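Local atomic coordinates of putatuve endo-xylanase (Clostridium stercorarium, PDB entry 1O8P), a protein that probably binds xylan and cellulose chains as the family 6 carbohydrate-binding module of a putative endo-xylanase. Residues N28-D33 against V141-F146. Numbering follows the deposited sequence.
Sequences NIQAED and VDWFVF. With CA (calcium ion), chain B.
Ile29 pairs with Phe144 and Gln30 with Trp143, so the short strand 29-30 runs antiparallel along strand 140-147 as an outermost strand of one sheet in the beta-sandwich of this family 6 module. Ile29 and Phe144 form a hydrogen-bonded pair. Ile29 N gives a short bond to Phe144 O (2.6 Å), and Phe144 N returns one to Ile29 O. A third bond, from Ala31 N to Asp142 O, is nearly straight at the hydrogen (168°). The strand runs straight into a type I beta turn from Gln30 to Asp33.

On the sheet face with Ile29 and Phe144, Ile29 CB sits over the Phe144 ring, 4.1 Å from its centroid, as a CH-pi contact. Ile29 CD1 reaches on to the edge of Phe146. Leu133 and Ile131 of strand 128-135 also pack on Phe144 here. On the Trp143 side, the Asn28 amide lies almost flat on the indole, the two planes 11° apart. Its ND2 stands 3.4 Å above the Trp143 ring plane, while Asn28 OD1 touches Val145 CB.

The turn and the strand also share the calcium ion. The Gln30 chain bends at chi2 (-57°), which brings OE1 to the calcium; this oxygen also sits at the edge of the Trp143 ring, near its plane. Asp142 binds calcium through both its backbone O and OD1, while its OD2 forms a salt bridge with Arg80. Ser52 O and one water are also ligands. Glu32 binds the calcium unevenly through both carboxylate oxygens, OE1 at 2.6 Å and OE2 at 2.9 Å.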
# COMPACT_ATOMS: atom_id res chain seq x y z
N ASN A 28 -4.20 -6.51 7.97
CA ASN A 28 -3.91 -5.14 7.53
C ASN A 28 -2.48 -4.71 7.81
O ASN A 28 -1.98 -4.80 8.94
CB ASN A 28 -4.86 -4.13 8.16
CG ASN A 28 -6.29 -4.39 7.77
OD1 ASN A 28 -6.56 -5.22 6.92
ND2 ASN A 28 -7.19 -3.73 8.42
N ILE A 29 -1.81 -4.29 6.75
CA ILE A 29 -0.52 -3.63 6.92
C ILE A 29 -0.77 -2.15 6.98
O ILE A 29 -1.26 -1.56 6.01
CB ILE A 29 0.46 -4.00 5.77
CG1 ILE A 29 0.59 -5.52 5.63
CG2 ILE A 29 1.85 -3.35 6.05
CD1 ILE A 29 0.91 -6.00 4.24
N GLN A 30 -0.43 -1.54 8.12
CA GLN A 30 -0.69 -0.12 8.31
C GLN A 30 0.29 0.59 7.41
O GLN A 30 1.49 0.33 7.49
CB GLN A 30 -0.58 0.30 9.80
CG GLN A 30 -1.63 -0.37 10.72
CD GLN A 30 -3.08 -0.11 10.27
OE1 GLN A 30 -3.37 0.96 9.69
NE2 GLN A 30 -3.97 -1.06 10.50
N ALA A 31 -0.20 1.46 6.53
CA ALA A 31 0.65 2.05 5.52
C ALA A 31 1.71 2.98 6.14
O ALA A 31 2.80 3.20 5.56
CB ALA A 31 -0.20 2.79 4.49
N GLU A 32 1.39 3.54 7.31
CA GLU A 32 2.37 4.31 8.07
C GLU A 32 3.52 3.43 8.65
O GLU A 32 4.51 3.96 9.12
CB GLU A 32 1.71 5.18 9.17
CG GLU A 32 1.11 4.42 10.35
CD GLU A 32 -0.29 3.91 10.07
OE1 GLU A 32 -0.66 3.72 8.89
OE2 GLU A 32 -1.04 3.65 11.04
N ASP A 33 3.39 2.11 8.60
CA ASP A 33 4.46 1.25 9.14
C ASP A 33 5.46 0.82 8.05
O ASP A 33 5.75 -0.36 7.91
CB ASP A 33 3.88 0.01 9.81
CG ASP A 33 3.06 0.32 11.06
OD1 ASP A 33 3.17 1.40 11.67
OD2 ASP A 33 2.26 -0.51 11.52
N VAL A 141 -3.28 6.74 2.25
CA VAL A 141 -3.37 5.31 2.44
C VAL A 141 -3.37 5.01 3.93
O VAL A 141 -2.42 5.35 4.63
CB VAL A 141 -2.24 4.54 1.75
CG1 VAL A 141 -2.59 3.01 1.70
CG2 VAL A 141 -1.94 5.10 0.32
N ASP A 142 -4.47 4.42 4.40
CA ASP A 142 -4.63 4.04 5.80
C ASP A 142 -3.90 2.70 5.97
O ASP A 142 -2.97 2.60 6.75
CB ASP A 142 -6.12 3.93 6.13
CG ASP A 142 -6.39 3.60 7.55
OD1 ASP A 142 -5.45 3.39 8.37
OD2 ASP A 142 -7.56 3.52 7.95
N TRP A 143 -4.30 1.69 5.20
CA TRP A 143 -3.69 0.37 5.27
C TRP A 143 -3.91 -0.35 3.98
O TRP A 143 -4.68 0.11 3.12
CB TRP A 143 -4.24 -0.48 6.45
CG TRP A 143 -5.72 -0.54 6.60
CD1 TRP A 143 -6.48 0.09 7.58
CD2 TRP A 143 -6.66 -1.29 5.81
NE1 TRP A 143 -7.81 -0.22 7.43
CE2 TRP A 143 -7.96 -1.06 6.35
CE3 TRP A 143 -6.54 -2.16 4.70
CZ2 TRP A 143 -9.14 -1.65 5.80
CZ3 TRP A 143 -7.70 -2.72 4.13
CH2 TRP A 143 -8.98 -2.48 4.69
N PHE A 144 -3.22 -1.49 3.86
CA PHE A 144 -3.40 -2.41 2.74
C PHE A 144 -3.27 -3.85 3.21
O PHE A 144 -2.69 -4.13 4.27
CB PHE A 144 -2.48 -2.08 1.52
CG PHE A 144 -1.01 -2.34 1.73
CD1 PHE A 144 -0.22 -1.47 2.51
CD2 PHE A 144 -0.39 -3.42 1.12
CE1 PHE A 144 1.15 -1.69 2.72
CE2 PHE A 144 1.01 -3.63 1.32
CZ PHE A 144 1.76 -2.77 2.11
N VAL A 145 -3.83 -4.77 2.45
CA VAL A 145 -3.87 -6.15 2.88
C VAL A 145 -4.05 -7.03 1.66
O VAL A 145 -4.53 -6.58 0.63
CB VAL A 145 -4.99 -6.41 4.00
CG1 VAL A 145 -6.44 -6.32 3.44
CG2 VAL A 145 -4.78 -7.78 4.67
N PHE A 146 -3.62 -8.29 1.77
CA PHE A 146 -3.68 -9.26 0.67
C PHE A 146 -4.67 -10.39 0.99
O PHE A 146 -5.01 -10.60 2.16
CB PHE A 146 -2.26 -9.81 0.36
CG PHE A 146 -1.28 -8.75 -0.10
CD1 PHE A 146 -1.17 -8.42 -1.46
CD2 PHE A 146 -0.50 -8.04 0.84
CE1 PHE A 146 -0.26 -7.43 -1.89
CE2 PHE A 146 0.40 -7.04 0.42
CZ PHE A 146 0.53 -6.73 -0.93
CA CA B . -3.19 3.30 9.16
O HOH W 1 -3.69 3.46 11.56